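Local coordinates for protein C2 toxin component I (PDB 2J3X) that acts as the enzymatic component of the binary C2 toxin, an ADP-ribosyltransferase whose substrate, as in related clostridial binary toxins, is probably actin, at residues E15-K19 with N178-V183; K32-E37 with E87-N92; D311-D315 with K328-F332; R362-R368 with Q418-E424. The protein carries 2 engineered substitutions. All coordinates share one frame; numbering follows the deposited sequence.

Overall arrangement
The four contacts illustrate how a toxin with two related ADP-ribosyltransferase regions is held together. Interactions 1 and 2 lie in the N-terminal region, their centres about 22 Å apart; interaction 2 is nested within the loop closed by interaction 1. Interactions 3 and 4 belong to the C-terminal region and touch, with centres about 14 Å apart: Phe-314 and Phe-332 both pack on Phe-363. Neither contact of one pair touches one of the other, yet Gln-139 and Thr-142 of the N-terminal region bond to Arg-368 and Arg-366 of interaction 4. Sulfate ions sit beside interactions 1 and 2, and glycerol near Phe-365 and Leu-329, all probably from the crystallisation liquor.

Interaction 1. Residues E15-K19 with N178-V183; sequences ESEAK and NDKETV. With SO4 (sulfate ion), chain N.
Beside Lys-19, Asn-178 opens the turn of a beta-hairpin, strands 175-178 and 183-187, at the edge of the eight-stranded sheet, and the start of helix 15-30 packs on it. Asp-179 shapes the bend: its OD1 takes Thr-182 N at 2.7 Å, an Asx motif, while OD2 pairs with Lys-47. The carbonyl of Lys-180 faces the Lys-19 ammonium, modelled too close to be trusted. At Glu-181 the backbone O lies 2.9 Å from Glu-15 OE2, and the two acidic side chains pass at a slant, Glu-15 CG lying 3.5 Å from Glu-181 OE1. Val-183 closes the contact by setting CG2 against Ala-18 CB, 3.9 Å away. On the helix, Ser-16 N and OG both bind one sulfate oxygen. Acceptors thus crowd the centre, and Asn-152 on Glu-15 OE1, Asn-154 on Glu-181 O and a less certain salt bridge from Lys-19 offset them; at the crystal's pH of 3.0, protonation of Glu-15 could also ease its repulsion from the Glu-181 carbonyl.

Interaction 2. Residues K32-E37 with E87-N92; sequences KLNNLE and EALLKN. With SO4 (sulfate ion), chain S.
Glu-37 meets Lys-91 at the start of helix 35-42, where Asn-34 and Glu-37 form a capping box. Asn-34 OD1 receives Glu-37 N at 2.9 Å, and Glu-37 OE1 receives Asn-34 N in return, from above the carboxylate plane. That same Glu-37 OE1 offers its syn lone pair to Lys-91 NZ at 2.9 Å, so one oxygen serves both the cap and the salt bridge. The extended lysine arrives from the opposite direction to Glu-37 and its ammonium also donates to Lys-32 O, in the carbonyl plane. Two acceptors of residues 32-37, Glu-37 OE1 and Lys-32 O, thus hold the end of the Lys-91 side chain, whose ammonium would tend to favour the charged form of Glu-37.

The close packing lies beneath the lysine. Leu-33 has CG anti to its carbonyl carbon (chi1 -52°), which brings Leu-33 CD2 to Ala-88 CB at 3.7 Å and to Lys-91 CD at 3.8 Å, joining the loop before one helix to the last part of the helix that carries Ala-88. The outer side is looser. Glu-87 was modelled in two conformers, so its closeness to Glu-37 and its water link to Asn-34 remain doubtful. At the far edge exposed Lys-32 reaches across Asn-92 at about a right angle, and Lys-32 NZ donates in the carbonyl plane to Asn-92 OD1 at 2.8 Å.

Interaction 3. Residues D311-D315 with K328-F332; sequences DFSFD and KLNEF
Lys-328 O is held by Phe-332 N at 3.0 Å, the ordinary bond of helix 326-336, and is also approached by the ring edge of Phe-314, whose CE1 lies 3.7 Å away near the ring plane. Phe-314 is the residue around which the contact is built. Its CG stands anti to the carbonyl carbon (chi1 -73°), a setting that carries the ring from the loop into the helix surface. Leu-329 CD2 covers one face as a CH-pi contact, 3.9 Å from the ring centroid and displaced toward the rim. On the opposite face Phe-312 of the same loop places CE1 above the centre, so the ring is clasped from both sides. Its leading edge then runs into the face of Phe-332 in a T-shaped pair, centroids 5.7 Å apart and planes at 79°.

Lys-328 lies along the outside of the cluster. Its CD passes 3.3 Å from Ser-313 O and 3.8 Å from Phe-312 CZ, while bending at the last torsion lets NZ pair with Asp-325. Ser-313 OG meanwhile accepts Asp-315 N, an ST turn that shapes the loop ahead of strand 315-318. Phe-332 also stacks on Trp-336. Through Leu-329 on Val-419 and Phe-332 with Phe-363, the aromatic cluster packs helix 326-336 against the five-stranded sheet of the C-terminal ADP-ribosyltransferase region.

Interaction 4. Residues R362-R368 with Q418-E424; sequences RFIFRLR and QVVIDAE
Arg-366 extends with CG anti to the backbone N (chi1 177°), while Asp-422 turns CG anti to its carbonyl carbon (chi1 -79°), and the two side chains run together in the same direction. Arg-366 NH1 meets Asp-422 OD1 at 2.8 Å on the syn side of the carboxylate, 30° out of its plane. The backbones beneath are parallel neighbours in the five-stranded mixed sheet, bonded alternately: Ile-421 N donates to Ile-364 O at 2.7 Å and Arg-366 N to Ile-421 O at 2.8 Å. On the face of Phe-363, Phe-365 and Leu-367 the packing is apolar, with Ile-421 CD1 over the Phe-365 ring and Ile-421 CG2 3.7 Å from Phe-365 CE1. The other face is mixed: Ile-364 packs on Val-420 at one end, giving way to the ion pair of Arg-366 and Asp-422. Water bridges Arg-366 O to Asp-422 OD1. The paired opposite charges, with Arg-402 on Asp-422 and Asp-220 on Arg-366, would probably stabilise the ionised forms of both buried groups.

Interaction 1. Residues E15-K19 with N178-V183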
loop_
_atom_site.group_PDB
_atom_site.type_symbol
_atom_site.label_atom_id
_atom_site.label_comp_id
_atom_site.label_asym_id
_atom_site.label_seq_id
_atom_site.Cartn_x
_atom_site.Cartn_y
_atom_site.Cartn_z
ATOM N N GLU A 15 2.028 -13.082 31.440
ATOM C CA GLU A 15 2.672 -11.875 30.904
ATOM C C GLU A 15 4.131 -11.721 31.347
ATOM O O GLU A 15 4.970 -11.229 30.594
ATOM C CB GLU A 15 1.833 -10.605 31.253
ATOM C CG GLU A 15 2.540 -9.251 31.252
ATOM C CD GLU A 15 3.080 -8.749 29.892
ATOM O OE1 GLU A 15 2.894 -9.379 28.827
ATOM O OE2 GLU A 15 3.779 -7.701 29.901
ATOM N N SER A 16 4.447 -12.131 32.569
ATOM C CA SER A 16 5.814 -12.027 33.056
ATOM C C SER A 16 6.799 -12.840 32.211
ATOM O O SER A 16 7.979 -12.462 32.065
ATOM C CB SER A 16 5.901 -12.513 34.513
ATOM O OG SER A 16 5.587 -13.903 34.622
ATOM N N GLU A 17 6.331 -13.953 31.677
ATOM C CA GLU A 17 7.185 -14.737 30.826
ATOM C C GLU A 17 7.411 -14.085 29.462
ATOM O O GLU A 17 8.537 -14.109 28.952
ATOM C CB GLU A 17 6.622 -16.119 30.647
ATOM C CG GLU A 17 6.664 -16.959 31.987
ATOM C CD GLU A 17 5.887 -18.264 31.875
ATOM O OE1 GLU A 17 5.706 -18.805 30.758
ATOM O OE2 GLU A 17 5.425 -18.797 32.932
ATOM N N ALA A 18 6.372 -13.515 28.878
ATOM C CA ALA A 18 6.573 -12.728 27.627
ATOM C C ALA A 18 7.489 -11.562 27.916
ATOM O O ALA A 18 8.379 -11.252 27.121
ATOM C CB ALA A 18 5.219 -12.157 27.155
ATOM N N LYS A 19 7.286 -10.900 29.074
ATOM C CA LYS A 19 8.071 -9.703 29.359
ATOM C C LYS A 19 9.563 -10.063 29.489
ATOM O O LYS A 19 10.415 -9.371 28.923
ATOM C CB LYS A 19 7.591 -9.025 30.639
ATOM C CG LYS A 19 8.264 -7.674 30.819
ATOM C CD LYS A 19 7.821 -7.035 32.100
ATOM C CE LYS A 19 7.208 -5.715 31.796
ATOM N NZ LYS A 19 5.898 -6.047 31.152
ATOM N N ASN A 178 8.873 -3.343 23.992
ATOM C CA ASN A 178 7.842 -3.601 25.034
ATOM C C ASN A 178 7.447 -2.361 25.794
ATOM O O ASN A 178 8.210 -1.419 25.839
ATOM C CB ASN A 178 8.341 -4.602 26.051
ATOM C CG ASN A 178 9.348 -3.980 26.975
ATOM O OD1 ASN A 178 10.456 -3.660 26.563
ATOM N ND2 ASN A 178 8.936 -3.722 28.222
ATOM N N ASP A 179 6.263 -2.359 26.387
ATOM C CA ASP A 179 5.962 -1.355 27.394
ATOM C C ASP A 179 5.724 -2.058 28.724
ATOM O O ASP A 179 6.286 -3.150 28.972
ATOM C CB ASP A 179 4.800 -0.462 26.971
ATOM C CG ASP A 179 3.536 -1.234 26.691
ATOM O OD1 ASP A 179 3.429 -2.374 27.163
ATOM O OD2 ASP A 179 2.640 -0.689 25.989
ATOM N N LYS A 180 4.890 -1.491 29.584
ATOM C CA LYS A 180 4.681 -2.173 30.852
ATOM C C LYS A 180 3.959 -3.498 30.645
ATOM O O LYS A 180 4.376 -4.488 31.224
ATOM C CB LYS A 180 3.999 -1.299 31.938
ATOM C CG LYS A 180 4.020 -1.943 33.365
ATOM C CD LYS A 180 2.972 -1.340 34.362
ATOM C CE LYS A 180 3.548 -0.145 35.155
ATOM N NZ LYS A 180 3.879 1.080 34.312
ATOM N N GLU A 181 2.890 -3.532 29.848
ATOM C CA GLU A 181 2.080 -4.752 29.820
ATOM C C GLU A 181 2.103 -5.519 28.489
ATOM O O GLU A 181 1.574 -6.641 28.407
ATOM C CB GLU A 181 0.641 -4.468 30.232
ATOM C CG GLU A 181 0.466 -4.049 31.718
ATOM C CD GLU A 181 0.793 -5.147 32.740
ATOM O OE1 GLU A 181 1.368 -6.210 32.384
ATOM O OE2 GLU A 181 0.465 -4.937 33.935
ATOM N N THR A 182 2.692 -4.909 27.467
ATOM C CA THR A 182 2.745 -5.550 26.151
ATOM C C THR A 182 4.163 -5.839 25.687
ATOM O O THR A 182 5.112 -5.104 25.984
ATOM C CB THR A 182 2.048 -4.770 24.986
ATOM O OG1 THR A 182 2.810 -3.620 24.656
ATOM C CG2 THR A 182 0.585 -4.397 25.306
ATOM N N VAL A 183 4.267 -6.888 24.879
ATOM C CA VAL A 183 5.517 -7.224 24.233
ATOM C C VAL A 183 5.211 -7.430 22.752
ATOM O O VAL A 183 4.233 -8.103 22.427
ATOM C CB VAL A 183 6.095 -8.532 24.850
ATOM C CG1 VAL A 183 7.513 -8.797 24.308
ATOM C CG2 VAL A 183 6.099 -8.425 26.367
HETATM S S SO4 N . 1.661 -12.830 35.291
HETATM O O1 SO4 N . 1.608 -13.255 36.684
HETATM O O2 SO4 N . 3.014 -13.194 34.912
HETATM O O3 SO4 N . 0.605 -13.564 34.563
HETATM O O4 SO4 N . 1.441 -11.400 35.231
#

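Interaction 2. Residues K32-E37 with E87-N92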
loop_
_atom_site.group_PDB
_atom_site.type_symbol
_atom_site.label_atom_id
_atom_site.label_comp_id
_atom_site.label_asym_id
_atom_site.label_seq_id
_atom_site.Cartn_x
_atom_site.Cartn_y
_atom_site.Cartn_z
ATOM N N LYS A 32 24.044 -5.873 18.765
ATOM C CA LYS A 32 24.422 -5.817 17.370
ATOM C C LYS A 32 24.292 -4.384 16.833
ATOM O O LYS A 32 24.561 -4.154 15.641
ATOM C CB LYS A 32 23.531 -6.736 16.535
ATOM C CG LYS A 32 23.597 -8.234 16.929
ATOM C CD LYS A 32 22.512 -8.992 16.201
ATOM C CE LYS A 32 21.956 -10.176 16.949
ATOM N NZ LYS A 32 21.300 -11.029 15.926
ATOM N N LEU A 33 23.861 -3.453 17.686
ATOM C CA LEU A 33 23.561 -2.095 17.188
ATOM C C LEU A 33 24.601 -1.061 17.585
ATOM O O LEU A 33 25.243 -1.181 18.637
ATOM C CB LEU A 33 22.181 -1.631 17.693
ATOM C CG LEU A 33 21.052 -2.630 17.422
ATOM C CD1 LEU A 33 19.739 -1.995 17.840
ATOM C CD2 LEU A 33 21.046 -2.983 15.949
ATOM N N ASN A 34 24.694 -0.000 16.781
ATOM C CA ASN A 34 25.524 1.141 17.108
ATOM C C ASN A 34 24.659 2.130 17.899
ATOM O O ASN A 34 23.425 1.932 17.990
ATOM C CB ASN A 34 26.180 1.687 15.832
ATOM C CG ASN A 34 25.184 2.313 14.855
ATOM O OD1 ASN A 34 24.175 2.875 15.269
ATOM N ND2 ASN A 34 25.504 2.287 13.560
ATOM N N ASN A 35 25.272 3.157 18.491
ATOM C CA ASN A 35 24.576 4.097 19.368
ATOM C C ASN A 35 23.395 4.784 18.687
ATOM O O ASN A 35 22.329 4.910 19.273
ATOM C CB ASN A 35 25.558 5.179 19.883
ATOM C CG ASN A 35 24.889 6.217 20.802
ATOM O OD1 ASN A 35 24.260 5.877 21.806
ATOM N ND2 ASN A 35 25.049 7.489 20.466
ATOM N N LEU A 36 23.604 5.256 17.461
ATOM C CA LEU A 36 22.485 5.945 16.743
ATOM C C LEU A 36 21.285 5.025 16.472
ATOM O O LEU A 36 20.124 5.426 16.641
ATOM C CB LEU A 36 22.961 6.616 15.472
ATOM C CG LEU A 36 23.843 7.833 15.844
ATOM C CD1 LEU A 36 24.471 8.333 14.575
ATOM C CD2 LEU A 36 23.055 8.950 16.593
ATOM N N GLU A 37 21.573 3.788 16.084
ATOM C CA GLU A 37 20.504 2.780 15.940
ATOM C C GLU A 37 19.776 2.532 17.246
ATOM O O GLU A 37 18.548 2.416 17.290
ATOM C CB GLU A 37 21.091 1.469 15.472
ATOM C CG GLU A 37 21.422 1.511 13.956
ATOM C CD GLU A 37 22.473 0.520 13.532
ATOM O OE1 GLU A 37 22.970 -0.236 14.374
ATOM O OE2 GLU A 37 22.854 0.558 12.343
ATOM N N GLU A 87 17.815 -0.440 9.392
ATOM C CA GLU A 87 19.145 -1.047 9.507
ATOM C C GLU A 87 19.254 -1.950 10.739
ATOM O O GLU A 87 19.830 -3.056 10.637
ATOM C CB GLU A 87 20.200 0.050 9.544
ATOM C CG GLU A 87 21.629 -0.407 9.576
ATOM C CD GLU A 87 22.637 0.764 9.659
ATOM O OE1 GLU A 87 22.243 1.941 9.536
ATOM O OE2 GLU A 87 23.842 0.507 9.852
ATOM N N ALA A 88 18.673 -1.532 11.855
ATOM C CA ALA A 88 18.669 -2.368 13.080
ATOM C C ALA A 88 17.897 -3.672 12.829
ATOM O O ALA A 88 18.316 -4.780 13.221
ATOM C CB ALA A 88 18.044 -1.579 14.242
ATOM N N LEU A 89 16.802 -3.577 12.089
ATOM C CA LEU A 89 16.003 -4.793 11.817
ATOM C C LEU A 89 16.762 -5.817 10.945
ATOM O O LEU A 89 16.592 -7.013 11.108
ATOM C CB LEU A 89 14.650 -4.413 11.175
ATOM C CG LEU A 89 13.702 -3.646 12.099
ATOM C CD1 LEU A 89 12.491 -3.153 11.253
ATOM C CD2 LEU A 89 13.165 -4.590 13.172
ATOM N N LEU A 90 17.570 -5.324 9.993
ATOM C CA LEU A 90 18.309 -6.193 9.053
ATOM C C LEU A 90 19.302 -7.075 9.792
ATOM O O LEU A 90 19.710 -8.119 9.280
ATOM C CB LEU A 90 19.069 -5.331 8.021
ATOM C CG LEU A 90 18.478 -5.241 6.624
ATOM C CD1 LEU A 90 17.005 -5.591 6.584
ATOM C CD2 LEU A 90 18.796 -3.900 5.955
ATOM N N LYS A 91 19.680 -6.644 10.991
ATOM C CA LYS A 91 20.748 -7.290 11.759
ATOM C C LYS A 91 20.242 -8.480 12.574
ATOM O O LYS A 91 21.023 -9.205 13.184
ATOM C CB LYS A 91 21.404 -6.257 12.672
ATOM C CG LYS A 91 22.331 -5.275 11.903
ATOM C CD LYS A 91 22.848 -4.143 12.784
ATOM C CE LYS A 91 23.958 -3.313 12.069
ATOM N NZ LYS A 91 24.543 -2.300 13.050
ATOM N N ASN A 92 18.937 -8.712 12.568
ATOM C CA ASN A 92 18.349 -9.627 13.526
ATOM C C ASN A 92 17.282 -10.476 12.883
ATOM O O ASN A 92 16.287 -9.947 12.420
ATOM C CB ASN A 92 17.762 -8.772 14.650
ATOM C CG ASN A 92 17.672 -9.501 15.965
ATOM O OD1 ASN A 92 18.660 -10.085 16.418
ATOM N ND2 ASN A 92 16.537 -9.388 16.634
HETATM S S SO4 S . 28.843 2.989 18.248
HETATM O O1 SO4 S . 29.868 3.706 19.008
HETATM O O2 SO4 S . 29.407 1.799 17.620
HETATM O O3 SO4 S . 27.760 2.597 19.148
HETATM O O4 SO4 S . 28.347 3.874 17.203
HETATM O O HOH W 1 23.997 3.851 11.168
#

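Interaction 3. Residues D311-D315 with K328-F332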
loop_
_atom_site.group_PDB
_atom_site.type_symbol
_atom_site.label_atom_id
_atom_site.label_comp_id
_atom_site.label_asym_id
_atom_site.label_seq_id
_atom_site.Cartn_x
_atom_site.Cartn_y
_atom_site.Cartn_z
ATOM N N ASP A 311 -8.617 21.306 -7.812
ATOM C CA ASP A 311 -7.717 21.683 -6.750
ATOM C C ASP A 311 -8.328 21.451 -5.366
ATOM O O ASP A 311 -7.938 22.081 -4.380
ATOM C CB ASP A 311 -7.300 23.160 -6.912
ATOM C CG ASP A 311 -8.495 24.111 -7.003
ATOM O OD1 ASP A 311 -9.632 23.721 -7.416
ATOM O OD2 ASP A 311 -8.264 25.315 -6.695
ATOM N N PHE A 312 -9.245 20.496 -5.311
ATOM C CA PHE A 312 -9.787 20.022 -4.058
ATOM C C PHE A 312 -8.645 19.773 -3.085
ATOM O O PHE A 312 -7.676 19.095 -3.451
ATOM C CB PHE A 312 -10.542 18.697 -4.282
ATOM C CG PHE A 312 -11.121 18.136 -3.003
ATOM C CD1 PHE A 312 -10.330 17.326 -2.148
ATOM C CD2 PHE A 312 -12.422 18.436 -2.639
ATOM C CE1 PHE A 312 -10.846 16.854 -0.949
ATOM C CE2 PHE A 312 -12.954 17.959 -1.469
ATOM C CZ PHE A 312 -12.173 17.173 -0.598
ATOM N N SER A 313 -8.765 20.235 -1.849
ATOM C CA SER A 313 -7.675 19.992 -0.879
ATOM C C SER A 313 -8.190 19.333 0.370
ATOM O O SER A 313 -9.298 19.678 0.864
ATOM C CB SER A 313 -7.009 21.328 -0.482
ATOM O OG SER A 313 -6.042 21.158 0.556
ATOM N N PHE A 314 -7.338 18.469 0.951
ATOM C CA PHE A 314 -7.618 17.864 2.246
ATOM C C PHE A 314 -7.005 18.581 3.441
ATOM O O PHE A 314 -7.092 18.094 4.588
ATOM C CB PHE A 314 -7.089 16.398 2.220
ATOM C CG PHE A 314 -7.904 15.452 1.382
ATOM C CD1 PHE A 314 -9.174 15.010 1.821
ATOM C CD2 PHE A 314 -7.388 14.966 0.191
ATOM C CE1 PHE A 314 -9.927 14.102 1.071
ATOM C CE2 PHE A 314 -8.135 14.051 -0.572
ATOM C CZ PHE A 314 -9.415 13.602 -0.087
ATOM N N ASP A 315 -6.338 19.710 3.188
ATOM C CA ASP A 315 -5.676 20.428 4.262
ATOM C C ASP A 315 -6.444 21.673 4.661
ATOM O O ASP A 315 -7.056 22.302 3.790
ATOM C CB ASP A 315 -4.302 20.837 3.774
ATOM C CG ASP A 315 -3.363 19.627 3.683
ATOM O OD1 ASP A 315 -3.140 19.019 4.750
ATOM O OD2 ASP A 315 -2.954 19.295 2.567
ATOM N N LYS A 328 -13.083 15.817 5.930
ATOM C CA LYS A 328 -13.036 15.612 4.488
ATOM C C LYS A 328 -12.455 14.216 4.159
ATOM O O LYS A 328 -12.905 13.549 3.218
ATOM C CB LYS A 328 -12.140 16.665 3.793
ATOM C CG LYS A 328 -12.792 18.035 3.639
ATOM C CD LYS A 328 -11.839 18.921 2.811
ATOM C CE LYS A 328 -12.534 20.238 2.379
ATOM N NZ LYS A 328 -12.882 21.082 3.565
ATOM N N LEU A 329 -11.407 13.825 4.882
ATOM C CA LEU A 329 -10.787 12.521 4.640
ATOM C C LEU A 329 -11.843 11.448 4.892
ATOM O O LEU A 329 -11.988 10.539 4.092
ATOM C CB LEU A 329 -9.602 12.316 5.564
ATOM C CG LEU A 329 -8.332 13.112 5.167
ATOM C CD1 LEU A 329 -7.303 13.009 6.301
ATOM C CD2 LEU A 329 -7.705 12.491 3.859
ATOM N N ASN A 330 -12.582 11.548 5.993
ATOM C CA ASN A 330 -13.600 10.528 6.291
ATOM C C ASN A 330 -14.700 10.475 5.274
ATOM O O ASN A 330 -15.155 9.371 4.895
ATOM C CB ASN A 330 -14.183 10.677 7.708
ATOM C CG ASN A 330 -13.138 10.403 8.810
ATOM O OD1 ASN A 330 -12.187 9.640 8.623
ATOM N ND2 ASN A 330 -13.319 11.048 9.970
ATOM N N GLU A 331 -15.135 11.657 4.815
ATOM C CA GLU A 331 -16.163 11.696 3.808
ATOM C C GLU A 331 -15.694 10.975 2.548
ATOM O O GLU A 331 -16.421 10.168 1.968
ATOM C CB GLU A 331 -16.501 13.157 3.466
ATOM C CG GLU A 331 -17.324 13.812 4.591
ATOM C CD GLU A 331 -17.243 15.336 4.554
ATOM O OE1 GLU A 331 -16.688 15.886 3.570
ATOM O OE2 GLU A 331 -17.739 15.963 5.527
ATOM N N PHE A 332 -14.494 11.322 2.106
ATOM C CA PHE A 332 -13.973 10.771 0.857
ATOM C C PHE A 332 -13.763 9.247 0.956
ATOM O O PHE A 332 -14.111 8.524 0.030
ATOM C CB PHE A 332 -12.637 11.464 0.468
ATOM C CG PHE A 332 -12.072 10.962 -0.826
ATOM C CD1 PHE A 332 -12.512 11.521 -2.044
ATOM C CD2 PHE A 332 -11.082 9.950 -0.841
ATOM C CE1 PHE A 332 -12.018 11.068 -3.260
ATOM C CE2 PHE A 332 -10.559 9.483 -2.083
ATOM C CZ PHE A 332 -11.052 10.002 -3.293
#

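Interaction 4. Residues R362-R368 with Q418-E424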
loop_
_atom_site.group_PDB
_atom_site.type_symbol
_atom_site.label_atom_id
_atom_site.label_comp_id
_atom_site.label_asym_id
_atom_site.label_seq_id
_atom_site.Cartn_x
_atom_site.Cartn_y
_atom_site.Cartn_z
ATOM N N ARG A 362 -3.071 14.913 -5.398
ATOM C CA ARG A 362 -3.390 14.322 -4.059
ATOM C C ARG A 362 -3.956 12.903 -4.133
ATOM O O ARG A 362 -4.056 12.220 -3.098
ATOM C CB ARG A 362 -4.437 15.242 -3.365
ATOM C CG ARG A 362 -3.874 16.630 -3.070
ATOM C CD ARG A 362 -5.025 17.555 -2.661
ATOM N NE ARG A 362 -4.507 18.875 -2.247
ATOM C CZ ARG A 362 -4.189 19.863 -3.079
ATOM N NH1 ARG A 362 -4.299 19.737 -4.386
ATOM N NH2 ARG A 362 -3.768 20.999 -2.578
ATOM N N PHE A 363 -4.390 12.476 -5.316
ATOM C CA PHE A 363 -5.141 11.201 -5.387
ATOM C C PHE A 363 -4.230 10.149 -6.041
ATOM O O PHE A 363 -4.030 10.149 -7.250
ATOM C CB PHE A 363 -6.483 11.382 -6.122
ATOM C CG PHE A 363 -7.373 12.421 -5.458
ATOM C CD1 PHE A 363 -7.254 13.786 -5.797
ATOM C CD2 PHE A 363 -8.282 12.047 -4.487
ATOM C CE1 PHE A 363 -8.047 14.772 -5.181
ATOM C CE2 PHE A 363 -9.117 13.028 -3.835
ATOM C CZ PHE A 363 -8.995 14.423 -4.202
ATOM N N ILE A 364 -3.652 9.283 -5.203
ATOM C CA ILE A 364 -2.603 8.382 -5.684
ATOM C C ILE A 364 -3.233 7.009 -5.888
ATOM O O ILE A 364 -3.470 6.321 -4.927
ATOM C CB ILE A 364 -1.495 8.250 -4.635
ATOM C CG1 ILE A 364 -0.926 9.613 -4.185
ATOM C CG2 ILE A 364 -0.397 7.256 -5.141
ATOM C CD1 ILE A 364 -0.340 9.596 -2.726
ATOM N N PHE A 365 -3.479 6.613 -7.131
ATOM C CA PHE A 365 -3.984 5.268 -7.393
ATOM C C PHE A 365 -2.841 4.294 -7.281
ATOM O O PHE A 365 -1.828 4.453 -7.966
ATOM C CB PHE A 365 -4.636 5.106 -8.733
ATOM C CG PHE A 365 -6.056 5.626 -8.752
ATOM C CD1 PHE A 365 -7.106 4.836 -8.321
ATOM C CD2 PHE A 365 -6.303 6.932 -9.151
ATOM C CE1 PHE A 365 -8.443 5.319 -8.351
ATOM C CE2 PHE A 365 -7.641 7.420 -9.173
ATOM C CZ PHE A 365 -8.692 6.597 -8.758
ATOM N N ARG A 366 -3.009 3.352 -6.347
ATOM C CA ARG A 366 -2.022 2.274 -6.125
ATOM C C ARG A 366 -2.715 1.056 -6.762
ATOM O O ARG A 366 -3.529 0.376 -6.146
ATOM C CB ARG A 366 -1.753 2.166 -4.595
ATOM C CG ARG A 366 -0.754 0.979 -4.288
ATOM C CD ARG A 366 -0.256 1.049 -2.877
ATOM N NE ARG A 366 0.618 -0.107 -2.614
ATOM C CZ ARG A 366 0.257 -1.193 -1.913
ATOM N NH1 ARG A 366 -0.958 -1.260 -1.357
ATOM N NH2 ARG A 366 1.160 -2.208 -1.747
ATOM N N LEU A 367 -2.418 0.810 -8.039
ATOM C CA LEU A 367 -3.204 -0.115 -8.859
ATOM C C LEU A 367 -2.546 -1.484 -8.808
ATOM O O LEU A 367 -1.375 -1.597 -9.130
ATOM C CB LEU A 367 -3.199 0.325 -10.353
ATOM C CG LEU A 367 -3.821 1.724 -10.500
ATOM C CD1 LEU A 367 -3.655 2.212 -11.929
ATOM C CD2 LEU A 367 -5.306 1.665 -10.087
ATOM N N ARG A 368 -3.294 -2.513 -8.439
ATOM C CA ARG A 368 -2.771 -3.867 -8.587
ATOM C C ARG A 368 -2.930 -4.322 -10.027
ATOM O O ARG A 368 -4.055 -4.465 -10.523
ATOM C CB ARG A 368 -3.483 -4.820 -7.592
ATOM C CG ARG A 368 -3.007 -6.332 -7.781
ATOM C CD ARG A 368 -3.881 -7.246 -6.870
ATOM N NE ARG A 368 -3.786 -6.743 -5.486
ATOM C CZ ARG A 368 -4.766 -6.750 -4.563
ATOM N NH1 ARG A 368 -5.954 -7.232 -4.844
ATOM N NH2 ARG A 368 -4.554 -6.205 -3.342
ATOM N N GLN A 418 -2.539 13.722 1.329
ATOM C CA GLN A 418 -2.876 12.990 0.112
ATOM C C GLN A 418 -3.464 11.644 0.484
ATOM O O GLN A 418 -3.487 11.280 1.651
ATOM C CB GLN A 418 -1.638 12.761 -0.765
ATOM C CG GLN A 418 -0.822 14.080 -0.980
ATOM C CD GLN A 418 0.159 14.001 -2.131
ATOM O OE1 GLN A 418 0.721 12.943 -2.424
ATOM N NE2 GLN A 418 0.441 15.147 -2.754
ATOM N N VAL A 419 -3.977 10.927 -0.514
ATOM C CA VAL A 419 -4.620 9.626 -0.192
ATOM C C VAL A 419 -4.068 8.589 -1.133
ATOM O O VAL A 419 -4.024 8.805 -2.384
ATOM C CB VAL A 419 -6.180 9.704 -0.299
ATOM C CG1 VAL A 419 -6.811 10.520 0.916
ATOM C CG2 VAL A 419 -6.643 10.210 -1.732
ATOM N N VAL A 420 -3.745 7.404 -0.559
ATOM C CA VAL A 420 -3.322 6.269 -1.380
ATOM C C VAL A 420 -4.519 5.352 -1.593
ATOM O O VAL A 420 -5.069 4.818 -0.620
ATOM C CB VAL A 420 -2.173 5.525 -0.611
ATOM C CG1 VAL A 420 -1.729 4.250 -1.376
ATOM C CG2 VAL A 420 -0.978 6.532 -0.419
ATOM N N ILE A 421 -4.908 5.223 -2.857
ATOM C CA ILE A 421 -6.156 4.582 -3.218
ATOM C C ILE A 421 -5.804 3.186 -3.772
ATOM O O ILE A 421 -5.399 3.033 -4.941
ATOM C CB ILE A 421 -6.907 5.438 -4.278
ATOM C CG1 ILE A 421 -7.205 6.850 -3.685
ATOM C CG2 ILE A 421 -8.237 4.717 -4.674
ATOM C CD1 ILE A 421 -7.759 7.811 -4.775
ATOM N N ASP A 422 -5.988 2.153 -2.949
ATOM C CA ASP A 422 -5.718 0.786 -3.392
ATOM C C ASP A 422 -6.876 0.331 -4.262
ATOM O O ASP A 422 -8.042 0.369 -3.845
ATOM C CB ASP A 422 -5.669 -0.163 -2.156
ATOM C CG ASP A 422 -4.351 -0.074 -1.405
ATOM O OD1 ASP A 422 -3.314 0.104 -2.073
ATOM O OD2 ASP A 422 -4.341 -0.261 -0.177
ATOM N N ALA A 423 -6.565 -0.158 -5.456
ATOM C CA ALA A 423 -7.604 -0.639 -6.343
ATOM C C ALA A 423 -7.134 -1.886 -7.084
ATOM O O ALA A 423 -5.944 -2.056 -7.353
ATOM C CB ALA A 423 -8.032 0.408 -7.322
ATOM N N GLU A 424 -8.110 -2.707 -7.432
ATOM C CA GLU A 424 -7.833 -4.017 -8.128
ATOM C C GLU A 424 -8.618 -4.038 -9.432
ATOM O O GLU A 424 -9.634 -3.317 -9.571
ATOM C CB GLU A 424 -8.297 -5.176 -7.232
ATOM C CG GLU A 424 -9.873 -5.168 -7.043
ATOM C CD GLU A 424 -10.431 -6.243 -6.127
ATOM O OE1 GLU A 424 -9.651 -7.060 -5.533
ATOM O OE2 GLU A 424 -11.689 -6.215 -6.016
HETATM O O HOH W 2 -3.280 -3.102 -0.156
HETATM O O HOH W 3 -3.490 -1.932 -4.373
#